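Local coordinates for quinonprotein alcohol dehydrogenase-like protein (PDB 4R5O), which is of unknown function but binds calcium ions and joins an immunoglobulin-like beta-sandwich domain to a seven-bladed beta-propeller, at residues N194-L199 / D209-N214; N163-Y168 / E178-V183; D142-I147 / V419-L424; K134-G139 / F153-G158. All blocks are in the same frame, centred on the assembly; numbering follows the deposited sequence. Where two conformers were deposited one is given.

Overall arrangement
Followed from the N terminus, the chain leaves the immunoglobulin-like domain, enters the propeller and reaches the loop 134-139. Contact 4 folds that loop onto strand 152-158. Before contact 4 closes, contact 3 opens at strand 143-149, so the two cross. Contact 3 closes only at 419-424, near the C terminus, and its long loop encloses contacts 2 and 1, which follow contact 4 in series. Contact 2 pairs strands 167-171 and 177-181, the third and fourth of the blade that also holds 143-149 and 152-158. Contact 1 lies in the next blade and touches contact 2 through Leu213 and Leu210, which pack on Phe167. Contact 3 brings the chain's last strand against the second blade.

Contact 1 (N194-L199 / D209-N214); sequences NEQYGL and DLKSLN
Tyr197 and Asp209 form the last antiparallel pair at one end of the 197-201/204-209 hairpin, in the middle of a four-stranded propeller blade. It is a non-hydrogen-bonded pair with both side chains on the same face of the sheet. Just past it the backbones are joined once more, by Leu210 N donating to Gln196 O at 2.8 Å and nearly straight (170°). A weak bond from Lys211 NZ to Glu195 O lies further out.

An Asx turn leads into Tyr197 and another leads out of Asp209. Asn194 OD1 accepts from Gln196 N and from Tyr197 N, the latter at 2.8 Å. On the other side Asp209 OD1 takes Lys211 N at 2.9 Å, nearly in line with its C-O bond, and Ser212 N at 3.0 Å, from above the carboxylate plane. Asp209 CG stands anti to the backbone N (chi1 -176°), beside the carbonyl carbon from which the turn continues. An alanine here would probably leave Lys211 N and Ser212 N without their shared acceptor and let the turn shift.

Packing fills in the remainder. Leu210 CD1 comes to 3.5 Å from Asn194 O, in the first turn, and CG of the same leucine lies against Gly198 N. Gln196 bends at chi2, its CG over one face of the Tyr197 ring, toward the rim, and its OE1 beside Lys211 CG. The Gln196 amide is turned 75° from the Asp209 carboxylate; Gln196 NE2 comes to 3.1 Å from Asp209 OD2, but at an angle too poor for a hydrogen bond.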
loop_
_atom_site.group_PDB
_atom_site.type_symbol
_atom_site.label_atom_id
_atom_site.label_comp_id
_atom_site.label_asym_id
_atom_site.label_seq_id
_atom_site.Cartn_x
_atom_site.Cartn_y
_atom_site.Cartn_z
ATOM N N ASN A 194 -0.689 -6.437 -17.313
ATOM C CA ASN A 194 -0.842 -5.233 -18.136
ATOM C C ASN A 194 -1.960 -4.365 -17.565
ATOM O O ASN A 194 -2.253 -4.495 -16.380
ATOM C CB ASN A 194 -1.115 -5.616 -19.605
ATOM C CG ASN A 194 -2.282 -6.547 -19.842
ATOM O OD1 ASN A 194 -3.342 -6.453 -19.209
ATOM N ND2 ASN A 194 -2.144 -7.389 -20.851
ATOM N N GLU A 195 -2.572 -3.480 -18.370
ATOM C CA GLU A 195 -3.631 -2.585 -17.891
ATOM C C GLU A 195 -4.947 -3.297 -17.681
ATOM O O GLU A 195 -5.777 -2.831 -16.881
ATOM C CB GLU A 195 -3.890 -1.423 -18.874
ATOM C CG GLU A 195 -2.705 -0.563 -19.277
ATOM C CD GLU A 195 -3.069 0.745 -19.966
ATOM O OE1 GLU A 195 -4.277 1.066 -20.075
ATOM O OE2 GLU A 195 -2.132 1.487 -20.338
ATOM N N GLN A 196 -5.156 -4.403 -18.426
ATOM C CA GLN A 196 -6.416 -5.118 -18.442
ATOM C C GLN A 196 -6.428 -6.352 -17.498
ATOM O O GLN A 196 -7.481 -6.651 -16.934
ATOM C CB GLN A 196 -6.689 -5.558 -19.902
ATOM C CG GLN A 196 -8.031 -6.281 -20.188
ATOM C CD GLN A 196 -9.334 -5.531 -19.970
ATOM O OE1 GLN A 196 -9.384 -4.325 -19.680
ATOM N NE2 GLN A 196 -10.438 -6.244 -20.156
ATOM N N TYR A 197 -5.292 -7.061 -17.328
ATOM C CA TYR A 197 -5.283 -8.295 -16.549
ATOM C C TYR A 197 -4.194 -8.387 -15.516
ATOM O O TYR A 197 -3.105 -7.851 -15.677
ATOM C CB TYR A 197 -5.103 -9.495 -17.492
ATOM C CG TYR A 197 -6.247 -9.679 -18.458
ATOM C CD1 TYR A 197 -7.464 -10.201 -18.032
ATOM C CD2 TYR A 197 -6.103 -9.370 -19.808
ATOM C CE1 TYR A 197 -8.529 -10.364 -18.911
ATOM C CE2 TYR A 197 -7.156 -9.554 -20.705
ATOM C CZ TYR A 197 -8.372 -10.040 -20.244
ATOM O OH TYR A 197 -9.421 -10.256 -21.099
ATOM N N GLY A 198 -4.496 -9.186 -14.499
ATOM C CA GLY A 198 -3.587 -9.567 -13.422
ATOM C C GLY A 198 -3.686 -11.053 -13.138
ATOM O O GLY A 198 -4.514 -11.749 -13.726
ATOM N N LEU A 199 -2.842 -11.563 -12.250
ATOM C CA LEU A 199 -2.872 -12.976 -11.827
ATOM C C LEU A 199 -2.950 -13.074 -10.341
ATOM O O LEU A 199 -2.244 -12.346 -9.651
ATOM C CB LEU A 199 -1.660 -13.801 -12.302
ATOM C CG LEU A 199 -1.325 -13.950 -13.759
ATOM C CD1 LEU A 199 0.037 -14.633 -13.870
ATOM C CD2 LEU A 199 -2.419 -14.727 -14.551
ATOM N N ASP A 209 -9.599 -9.924 -14.299
ATOM C CA ASP A 209 -9.835 -8.763 -15.172
ATOM C C ASP A 209 -9.775 -7.538 -14.285
ATOM O O ASP A 209 -10.536 -7.457 -13.327
ATOM C CB ASP A 209 -11.180 -8.912 -15.918
ATOM C CG ASP A 209 -11.496 -7.822 -16.929
ATOM O OD1 ASP A 209 -11.531 -6.632 -16.537
ATOM O OD2 ASP A 209 -11.817 -8.165 -18.078
ATOM N N LEU A 210 -8.858 -6.611 -14.542
ATOM C CA LEU A 210 -8.650 -5.448 -13.659
ATOM C C LEU A 210 -9.778 -4.370 -13.794
ATOM O O LEU A 210 -9.758 -3.394 -13.041
ATOM C CB LEU A 210 -7.278 -4.802 -13.929
ATOM C CG LEU A 210 -6.066 -5.714 -13.644
ATOM C CD1 LEU A 210 -4.772 -5.033 -13.958
ATOM C CD2 LEU A 210 -6.049 -6.205 -12.213
ATOM N N LYS A 211 -10.804 -4.600 -14.644
ATOM C CA LYS A 211 -11.931 -3.675 -14.780
ATOM C C LYS A 211 -13.186 -4.289 -14.144
ATOM O O LYS A 211 -13.730 -3.704 -13.187
ATOM C CB LYS A 211 -12.189 -3.294 -16.253
ATOM C CG LYS A 211 -10.925 -2.876 -17.065
ATOM C CD LYS A 211 -10.119 -1.676 -16.489
ATOM C CE LYS A 211 -8.887 -1.370 -17.322
ATOM N NZ LYS A 211 -8.061 -0.288 -16.720
ATOM N N SER A 212 -13.600 -5.493 -14.610
ATOM C CA SER A 212 -14.802 -6.177 -14.084
ATOM C C SER A 212 -14.537 -6.894 -12.759
ATOM O O SER A 212 -15.471 -7.090 -11.991
ATOM C CB SER A 212 -15.327 -7.193 -15.092
ATOM O OG SER A 212 -14.371 -8.201 -15.357
ATOM N N LEU A 213 -13.288 -7.334 -12.536
ATOM C CA LEU A 213 -12.756 -8.043 -11.373
ATOM C C LEU A 213 -13.275 -9.508 -11.352
ATOM O O LEU A 213 -13.195 -10.179 -10.317
ATOM C CB LEU A 213 -13.034 -7.327 -10.031
ATOM C CG LEU A 213 -12.392 -5.938 -9.868
ATOM C CD1 LEU A 213 -12.528 -5.449 -8.457
ATOM C CD2 LEU A 213 -10.899 -5.978 -10.187
ATOM N N ASN A 214 -13.694 -10.036 -12.526
ATOM C CA ASN A 214 -14.010 -11.451 -12.656
ATOM C C ASN A 214 -12.709 -12.207 -12.744
ATOM O O ASN A 214 -11.743 -11.660 -13.277
ATOM C CB ASN A 214 -14.926 -11.738 -13.859
ATOM C CG ASN A 214 -16.381 -11.328 -13.655
ATOM O OD1 ASN A 214 -16.993 -11.508 -12.576
ATOM N ND2 ASN A 214 -17.005 -10.855 -14.724
#

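Contact 2 (N163-Y168 / E178-V183); sequences NRDHFY and ENSAVV
Asp165 and Ser180 meet through a short side-chain bond, Ser180 OG donating to Asp165 OD2 at 2.6 Å from above the carboxylate plane. Ser180 OG sits between its own backbone N and carbonyl carbon (chi1 62°), and it is also hydrogen-bonded to Tyr177 OH. The CB of the same serine lies 3.5 Å from Tyr168 CD2, obliquely to the ring.

His166 uses its ring edge. With CG anti to the carbonyl carbon (chi1 -52°), the ring stands beside the end of the opposite segment, where ND1 accepts Val183 N at 3.0 Å, almost straight (175°) and in the ring plane. Its NE2 is bonded to Thr161 O, so both nitrogens of this buried ring have partners. Arg164 O lies over one face of the imidazole, toward the rim, and also meets Val182 CG2. The Arg164 side chain starts away from 178-183: NE reaches Asp165 O and NH2 reaches Tyr168 OH, while NH1 donates to Gly137 O and NH2 also to Leu136 O.

The end of Phe167 leads away from 178-183, and its CB touches Val183 CG2 at 3.8 Å. In the backbone, Ala181 O accepts from both His166 N (2.8 Å) and Phe167 N (3.1 Å), and Ala181 N donates to Phe167 O. Two residues facing one make this a classic beta bulge, at the open end of the hairpin of strands 167-171 and 177-181, the third and fourth strands of a propeller blade.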
loop_
_atom_site.group_PDB
_atom_site.type_symbol
_atom_site.label_atom_id
_atom_site.label_comp_id
_atom_site.label_asym_id
_atom_site.label_seq_id
_atom_site.Cartn_x
_atom_site.Cartn_y
_atom_site.Cartn_z
ATOM N N ASN A 163 -15.935 -15.751 1.980
ATOM C CA ASN A 163 -17.002 -14.829 1.570
ATOM C C ASN A 163 -16.716 -13.401 2.016
ATOM O O ASN A 163 -17.360 -12.847 2.900
ATOM C CB ASN A 163 -18.352 -15.302 2.136
ATOM C CG ASN A 163 -18.412 -15.503 3.625
ATOM O OD1 ASN A 163 -17.416 -15.841 4.293
ATOM N ND2 ASN A 163 -19.613 -15.334 4.156
ATOM N N ARG A 164 -15.754 -12.803 1.359
ATOM C CA ARG A 164 -15.320 -11.431 1.560
ATOM C C ARG A 164 -14.539 -10.979 0.348
ATOM O O ARG A 164 -14.148 -11.811 -0.458
ATOM C CB ARG A 164 -14.489 -11.265 2.831
ATOM C CG ARG A 164 -13.229 -12.114 2.870
ATOM C CD ARG A 164 -12.230 -11.510 3.819
ATOM N NE ARG A 164 -11.779 -10.218 3.337
ATOM C CZ ARG A 164 -10.957 -9.411 3.986
ATOM N NH1 ARG A 164 -10.508 -9.740 5.196
ATOM N NH2 ARG A 164 -10.591 -8.255 3.439
ATOM N N ASP A 165 -14.326 -9.680 0.203
ATOM C CA ASP A 165 -13.522 -9.137 -0.874
ATOM C C ASP A 165 -12.050 -9.430 -0.582
ATOM O O ASP A 165 -11.579 -9.218 0.547
ATOM C CB ASP A 165 -13.787 -7.617 -1.049
ATOM C CG ASP A 165 -15.167 -7.286 -1.619
ATOM O OD1 ASP A 165 -15.810 -8.192 -2.193
ATOM O OD2 ASP A 165 -15.586 -6.119 -1.517
ATOM N N HIS A 166 -11.337 -9.976 -1.582
ATOM C CA HIS A 166 -9.901 -10.267 -1.452
ATOM C C HIS A 166 -9.077 -9.300 -2.307
ATOM O O HIS A 166 -7.964 -8.936 -1.940
ATOM C CB HIS A 166 -9.589 -11.710 -1.842
ATOM C CG HIS A 166 -10.443 -12.696 -1.126
ATOM N ND1 HIS A 166 -11.545 -13.279 -1.745
ATOM C CD2 HIS A 166 -10.394 -13.102 0.159
ATOM C CE1 HIS A 166 -12.080 -14.077 -0.840
ATOM N NE2 HIS A 166 -11.431 -13.996 0.328
ATOM N N PHE A 167 -9.638 -8.870 -3.426
ATOM C CA PHE A 167 -8.931 -8.001 -4.349
ATOM C C PHE A 167 -9.543 -6.605 -4.327
ATOM O O PHE A 167 -10.751 -6.453 -4.470
ATOM C CB PHE A 167 -8.986 -8.614 -5.761
ATOM C CG PHE A 167 -8.101 -7.931 -6.763
ATOM C CD1 PHE A 167 -6.788 -8.350 -6.950
ATOM C CD2 PHE A 167 -8.581 -6.877 -7.532
ATOM C CE1 PHE A 167 -5.965 -7.713 -7.873
ATOM C CE2 PHE A 167 -7.749 -6.225 -8.439
ATOM C CZ PHE A 167 -6.449 -6.652 -8.609
ATOM N N TYR A 168 -8.703 -5.597 -4.146
ATOM C CA TYR A 168 -9.092 -4.192 -4.046
ATOM C C TYR A 168 -8.323 -3.309 -5.021
ATOM O O TYR A 168 -7.121 -3.508 -5.202
ATOM C CB TYR A 168 -8.834 -3.684 -2.614
ATOM C CG TYR A 168 -9.633 -4.387 -1.529
ATOM C CD1 TYR A 168 -9.235 -5.623 -1.034
ATOM C CD2 TYR A 168 -10.705 -3.751 -0.903
ATOM C CE1 TYR A 168 -9.953 -6.260 -0.028
ATOM C CE2 TYR A 168 -11.437 -4.383 0.097
ATOM C CZ TYR A 168 -11.050 -5.631 0.542
ATOM O OH TYR A 168 -11.766 -6.220 1.561
ATOM N N GLU A 178 -11.713 2.368 -5.351
ATOM C CA GLU A 178 -12.382 2.349 -6.640
ATOM C C GLU A 178 -13.309 1.160 -6.726
ATOM O O GLU A 178 -14.496 1.330 -7.025
ATOM C CB GLU A 178 -11.405 2.346 -7.797
ATOM C CG GLU A 178 -10.714 3.684 -7.935
ATOM C CD GLU A 178 -9.874 3.839 -9.180
ATOM O OE1 GLU A 178 -9.774 2.867 -9.961
ATOM O OE2 GLU A 178 -9.340 4.952 -9.389
ATOM N N ASN A 179 -12.785 -0.041 -6.433
ATOM C CA ASN A 179 -13.562 -1.270 -6.526
ATOM C C ASN A 179 -12.899 -2.388 -5.719
ATOM O O ASN A 179 -11.749 -2.249 -5.295
ATOM C CB ASN A 179 -13.672 -1.660 -8.021
ATOM C CG ASN A 179 -14.762 -2.610 -8.397
ATOM O OD1 ASN A 179 -15.612 -2.971 -7.575
ATOM N ND2 ASN A 179 -14.760 -3.020 -9.667
ATOM N N SER A 180 -13.638 -3.481 -5.486
ATOM C CA SER A 180 -13.174 -4.679 -4.780
ATOM C C SER A 180 -14.061 -5.878 -5.144
ATOM O O SER A 180 -15.196 -5.698 -5.611
ATOM C CB SER A 180 -13.133 -4.472 -3.272
ATOM O OG SER A 180 -14.420 -4.197 -2.751
ATOM N N ALA A 181 -13.531 -7.094 -4.979
ATOM C CA ALA A 181 -14.261 -8.313 -5.319
ATOM C C ALA A 181 -13.713 -9.527 -4.591
ATOM O O ALA A 181 -12.610 -9.505 -4.049
ATOM C CB ALA A 181 -14.199 -8.567 -6.820
ATOM N N VAL A 182 -14.509 -10.588 -4.591
ATOM C CA VAL A 182 -14.210 -11.897 -4.024
ATOM C C VAL A 182 -13.383 -12.653 -5.032
ATOM O O VAL A 182 -13.666 -12.565 -6.224
ATOM C CB VAL A 182 -15.548 -12.635 -3.686
ATOM C CG1 VAL A 182 -15.320 -14.062 -3.188
ATOM C CG2 VAL A 182 -16.400 -11.841 -2.706
ATOM N N VAL A 183 -12.351 -13.381 -4.587
ATOM C CA VAL A 183 -11.523 -14.221 -5.466
ATOM C C VAL A 183 -11.526 -15.607 -4.821
ATOM O O VAL A 183 -12.171 -16.529 -5.321
ATOM C CB VAL A 183 -10.100 -13.654 -5.738
ATOM C CG1 VAL A 183 -9.335 -14.539 -6.718
ATOM C CG2 VAL A 183 -10.156 -12.218 -6.248
#

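Contact 3 (D142-I147 / V419-L424); sequences DSANII and VPSQIL
Ile146 faces Gln422 and Leu424 from a strand whose axis comes no nearer than 8.9 Å to that of 422-424 and runs roughly parallel to it, 30° apart. No backbone-to-backbone bond joins these segments; side chains reach across, one of them to a backbone carbonyl.

The polar link is a single hydrogen bond. Gln422 is extended, with CG anti to the backbone N (chi1 -175°), and its NE2 donates to Ile146 O at 2.7 Å, with the acceptor in the amide plane. The other end of that amide, OE1, rests 3.4 Å from Ile146 CB. Gln422 has two conformers, so this bond belongs to one of them and is doubtful as a constant link.

The apolar part is Ile146 against Leu424, the two crossing at a slant. Ile146 CG2 meets Leu424 CD1 at 3.9 Å, and Ile146 CD1 also touches that methyl. An alanine at Ile146 would probably open a gap beside the Leu424 methyls, though the carbonyl that Gln422 uses would remain. Ala144 and Ser421 make a looser approach, CB to OG at 4.5 Å.

Ile146 also packs on Val107 of strand 103-108, the sheet neighbour of 422-424. In that sheet the C-terminal strand completes a blade begun by the earlier strands 103-108, 111-116 and 121-123, the "velcro" closure of a beta-propeller, and this contact sets it against the following blade.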
loop_
_atom_site.group_PDB
_atom_site.type_symbol
_atom_site.label_atom_id
_atom_site.label_comp_id
_atom_site.label_asym_id
_atom_site.label_seq_id
_atom_site.Cartn_x
_atom_site.Cartn_y
_atom_site.Cartn_z
ATOM N N ASP A 142 -3.452 -12.243 8.500
ATOM C CA ASP A 142 -3.693 -11.970 7.076
ATOM C C ASP A 142 -2.497 -11.264 6.429
ATOM O O ASP A 142 -1.780 -10.514 7.097
ATOM C CB ASP A 142 -4.945 -11.101 6.888
ATOM C CG ASP A 142 -6.261 -11.720 7.296
ATOM O OD1 ASP A 142 -6.306 -12.971 7.481
ATOM O OD2 ASP A 142 -7.275 -10.975 7.338
ATOM N N SER A 143 -2.303 -11.474 5.129
ATOM C CA SER A 143 -1.250 -10.812 4.369
ATOM C C SER A 143 -1.849 -9.775 3.405
ATOM O O SER A 143 -2.970 -9.917 2.918
ATOM C CB SER A 143 -0.410 -11.825 3.602
ATOM O OG SER A 143 -1.159 -12.515 2.620
ATOM N N ALA A 144 -1.096 -8.718 3.171
ATOM C CA ALA A 144 -1.405 -7.633 2.255
ATOM C C ALA A 144 -0.356 -7.618 1.170
ATOM O O ALA A 144 0.820 -7.377 1.444
ATOM C CB ALA A 144 -1.466 -6.307 2.990
ATOM N N ASN A 145 -0.764 -7.941 -0.042
ATOM C CA ASN A 145 0.117 -8.018 -1.198
ATOM C C ASN A 145 -0.369 -6.960 -2.183
ATOM O O ASN A 145 -1.494 -7.054 -2.677
ATOM C CB ASN A 145 0.096 -9.472 -1.750
ATOM C CG ASN A 145 0.220 -10.528 -0.630
ATOM O OD1 ASN A 145 1.325 -10.824 -0.152
ATOM N ND2 ASN A 145 -0.923 -11.058 -0.122
ATOM N N ILE A 146 0.413 -5.888 -2.352
ATOM C CA ILE A 146 0.046 -4.729 -3.190
ATOM C C ILE A 146 1.042 -4.508 -4.322
ATOM O O ILE A 146 2.261 -4.524 -4.104
ATOM C CB ILE A 146 -0.047 -3.425 -2.331
ATOM C CG1 ILE A 146 -0.996 -3.613 -1.127
ATOM C CG2 ILE A 146 -0.403 -2.197 -3.183
ATOM C CD1 ILE A 146 -1.122 -2.517 -0.180
ATOM N N ILE A 147 0.506 -4.215 -5.509
ATOM C CA ILE A 147 1.284 -3.862 -6.693
ATOM C C ILE A 147 0.784 -2.511 -7.187
ATOM O O ILE A 147 -0.410 -2.313 -7.410
ATOM C CB ILE A 147 1.265 -4.943 -7.797
ATOM C CG1 ILE A 147 2.080 -6.169 -7.309
ATOM C CG2 ILE A 147 1.853 -4.370 -9.138
ATOM C CD1 ILE A 147 1.950 -7.268 -8.046
ATOM N N VAL A 419 4.424 -4.220 12.414
ATOM C CA VAL A 419 5.477 -4.255 11.387
ATOM C C VAL A 419 4.931 -3.765 10.032
ATOM O O VAL A 419 3.983 -4.373 9.515
ATOM C CB VAL A 419 6.094 -5.673 11.223
ATOM C CG1 VAL A 419 7.249 -5.654 10.232
ATOM C CG2 VAL A 419 6.558 -6.238 12.564
ATOM N N PRO A 420 5.537 -2.725 9.411
ATOM C CA PRO A 420 5.083 -2.332 8.071
ATOM C C PRO A 420 5.487 -3.414 7.068
ATOM O O PRO A 420 6.584 -3.981 7.173
ATOM C CB PRO A 420 5.757 -0.978 7.811
ATOM C CG PRO A 420 6.741 -0.803 8.897
ATOM C CD PRO A 420 6.695 -1.922 9.861
ATOM N N SER A 421 4.572 -3.765 6.154
ATOM C CA SER A 421 4.812 -4.851 5.196
ATOM C C SER A 421 5.317 -4.351 3.841
ATOM O O SER A 421 5.960 -5.119 3.105
ATOM C CB SER A 421 3.530 -5.648 4.978
ATOM O OG SER A 421 2.453 -4.821 4.567
ATOM N N GLN A 422 5.019 -3.081 3.517
ATOM C CA GLN A 422 5.353 -2.471 2.242
ATOM C C GLN A 422 5.306 -0.947 2.311
ATOM O O GLN A 422 4.565 -0.416 3.114
ATOM C CB GLN A 422 4.327 -2.982 1.236
ATOM C CG GLN A 422 4.555 -2.563 -0.171
ATOM C CD GLN A 422 3.658 -3.337 -1.025
ATOM O OE1 GLN A 422 2.790 -4.048 -0.538
ATOM N NE2 GLN A 422 3.874 -3.234 -2.315
ATOM N N ILE A 423 6.085 -0.264 1.451
ATOM C CA ILE A 423 6.209 1.183 1.269
ATOM C C ILE A 423 5.847 1.478 -0.171
ATOM O O ILE A 423 6.324 0.802 -1.078
ATOM C CB ILE A 423 7.638 1.689 1.664
ATOM C CG1 ILE A 423 7.860 1.489 3.177
ATOM C CG2 ILE A 423 7.862 3.177 1.242
ATOM C CD1 ILE A 423 9.112 1.856 3.655
ATOM N N LEU A 424 4.988 2.474 -0.379
ATOM C CA LEU A 424 4.462 2.859 -1.696
ATOM C C LEU A 424 4.559 4.344 -1.924
ATOM O O LEU A 424 4.488 5.094 -0.956
ATOM C CB LEU A 424 2.976 2.433 -1.790
ATOM C CG LEU A 424 2.678 0.942 -1.691
ATOM C CD1 LEU A 424 1.293 0.696 -1.166
ATOM C CD2 LEU A 424 2.963 0.204 -3.009
#

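Contact 4 (K134-G139 / F153-G158); sequences KTLGIG and FYLLVG
Leu136 and Val157 meet through a peptide group, for the flat groups that touch across this contact are peptides of the loop: Leu136 O lies 3.7 Å from Val157 CG2, and Gly137 O is farther from Val157 CG1, at 4.2 Å. No aromatic ring takes part; the Phe153 ring, in the same strand, packs elsewhere, edge-to-face with His148.

The rest is aliphatic. Leu155 CD2 is the common partner, with Leu136 CD2 at 3.6 Å and Leu136 CD1 at 4.0 Å, the two leucines crossing at an angle. Ile138 comes to the same methyl tip to tip, its CD1 at 4.2 Å from Leu155 CD2. Further back, Ile138 CG1 lies 4.0 Å from Val157 CG2. Ile138 holds CG1 anti to its carbonyl carbon (chi1 -53°), which carries that atom nearer the strand than its CB. Gly137, between Leu136 and Ile138, has a positive phi (54°), a bend consistent with both neighbours reaching Leu155.

The loop lies beside Arg164, in the residues that lead into strand 167-171. It follows helix 126-129 and precedes strand 143-149; it lies over strand 152-158, where Leu155 and Val157 also pack on Tyr168 of strand 167-171, while Leu155 touches Ala144 and Ile146 of strand 143-149.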
loop_
_atom_site.group_PDB
_atom_site.type_symbol
_atom_site.label_atom_id
_atom_site.label_comp_id
_atom_site.label_asym_id
_atom_site.label_seq_id
_atom_site.Cartn_x
_atom_site.Cartn_y
_atom_site.Cartn_z
ATOM N N LYS A 134 -14.046 3.130 5.677
ATOM C CA LYS A 134 -13.846 1.824 5.050
ATOM C C LYS A 134 -12.582 1.181 5.561
ATOM O O LYS A 134 -11.598 1.873 5.858
ATOM C CB LYS A 134 -13.785 1.897 3.504
ATOM C CG LYS A 134 -15.099 2.062 2.770
ATOM C CD LYS A 134 -14.874 1.882 1.244
ATOM C CE LYS A 134 -16.088 2.273 0.424
ATOM N NZ LYS A 134 -16.469 3.716 0.611
ATOM N N THR A 135 -12.594 -0.146 5.639
ATOM C CA THR A 135 -11.442 -0.922 6.067
ATOM C C THR A 135 -11.080 -1.880 4.932
ATOM O O THR A 135 -11.892 -2.156 4.049
ATOM C CB THR A 135 -11.727 -1.624 7.400
ATOM O OG1 THR A 135 -10.575 -2.377 7.754
ATOM C CG2 THR A 135 -12.940 -2.554 7.353
ATOM N N LEU A 136 -9.829 -2.327 4.940
ATOM C CA LEU A 136 -9.266 -3.270 3.968
ATOM C C LEU A 136 -9.302 -4.710 4.529
ATOM O O LEU A 136 -8.914 -5.640 3.817
ATOM C CB LEU A 136 -7.826 -2.867 3.606
ATOM C CG LEU A 136 -7.607 -1.537 2.919
ATOM C CD1 LEU A 136 -6.157 -1.137 2.965
ATOM C CD2 LEU A 136 -8.079 -1.579 1.507
ATOM N N GLY A 137 -9.776 -4.855 5.785
ATOM C CA GLY A 137 -9.946 -6.108 6.522
ATOM C C GLY A 137 -8.717 -6.984 6.634
ATOM O O GLY A 137 -8.813 -8.207 6.529
ATOM N N ILE A 138 -7.556 -6.371 6.855
ATOM C CA ILE A 138 -6.297 -7.096 6.976
ATOM C C ILE A 138 -6.062 -7.384 8.450
ATOM O O ILE A 138 -5.634 -6.504 9.214
ATOM C CB ILE A 138 -5.132 -6.314 6.324
ATOM C CG1 ILE A 138 -5.475 -5.933 4.865
ATOM C CG2 ILE A 138 -3.829 -7.100 6.441
ATOM C CD1 ILE A 138 -4.592 -4.923 4.207
ATOM N N GLY A 139 -6.389 -8.608 8.849
ATOM C CA GLY A 139 -6.207 -9.068 10.220
ATOM C C GLY A 139 -4.753 -9.344 10.515
ATOM O O GLY A 139 -3.917 -9.277 9.610
ATOM N N PHE A 153 -3.251 1.087 -6.848
ATOM C CA PHE A 153 -2.743 0.134 -5.887
ATOM C C PHE A 153 -3.641 -1.079 -5.943
ATOM O O PHE A 153 -4.820 -0.981 -5.606
ATOM C CB PHE A 153 -2.623 0.690 -4.458
ATOM C CG PHE A 153 -1.710 1.871 -4.224
ATOM C CD1 PHE A 153 -0.432 1.902 -4.779
ATOM C CD2 PHE A 153 -2.055 2.868 -3.299
ATOM C CE1 PHE A 153 0.439 2.973 -4.514
ATOM C CE2 PHE A 153 -1.174 3.920 -3.015
ATOM C CZ PHE A 153 0.065 3.969 -3.630
ATOM N N TYR A 154 -3.125 -2.188 -6.472
ATOM C CA TYR A 154 -3.872 -3.435 -6.527
ATOM C C TYR A 154 -3.528 -4.227 -5.310
ATOM O O TYR A 154 -2.372 -4.577 -5.144
ATOM C CB TYR A 154 -3.589 -4.221 -7.813
ATOM C CG TYR A 154 -3.951 -3.462 -9.063
ATOM C CD1 TYR A 154 -5.265 -3.410 -9.516
ATOM C CD2 TYR A 154 -2.976 -2.831 -9.820
ATOM C CE1 TYR A 154 -5.604 -2.725 -10.674
ATOM C CE2 TYR A 154 -3.301 -2.150 -10.988
ATOM C CZ TYR A 154 -4.618 -2.102 -11.411
ATOM O OH TYR A 154 -4.932 -1.445 -12.570
ATOM N N LEU A 155 -4.498 -4.426 -4.416
ATOM C CA LEU A 155 -4.293 -5.143 -3.160
ATOM C C LEU A 155 -4.984 -6.507 -3.210
ATOM O O LEU A 155 -6.160 -6.613 -3.571
ATOM C CB LEU A 155 -4.807 -4.307 -1.965
ATOM C CG LEU A 155 -5.134 -5.027 -0.641
ATOM C CD1 LEU A 155 -3.877 -5.551 0.055
ATOM C CD2 LEU A 155 -5.867 -4.126 0.298
ATOM N N LEU A 156 -4.227 -7.544 -2.815
ATOM C CA LEU A 156 -4.694 -8.906 -2.620
ATOM C C LEU A 156 -4.514 -9.242 -1.160
ATOM O O LEU A 156 -3.383 -9.181 -0.664
ATOM C CB LEU A 156 -3.980 -9.925 -3.540
ATOM C CG LEU A 156 -4.254 -11.404 -3.262
ATOM C CD1 LEU A 156 -5.662 -11.780 -3.643
ATOM C CD2 LEU A 156 -3.285 -12.264 -4.008
ATOM N N VAL A 157 -5.622 -9.593 -0.471
ATOM C CA VAL A 157 -5.598 -9.962 0.944
ATOM C C VAL A 157 -5.543 -11.499 1.026
ATOM O O VAL A 157 -6.407 -12.198 0.495
ATOM C CB VAL A 157 -6.785 -9.357 1.760
ATOM C CG1 VAL A 157 -6.650 -9.682 3.236
ATOM C CG2 VAL A 157 -6.879 -7.839 1.584
ATOM N N GLY A 158 -4.496 -12.007 1.648
ATOM C CA GLY A 158 -4.322 -13.432 1.884
ATOM C C GLY A 158 -4.976 -13.729 3.211
ATOM O O GLY A 158 -4.421 -13.399 4.261
#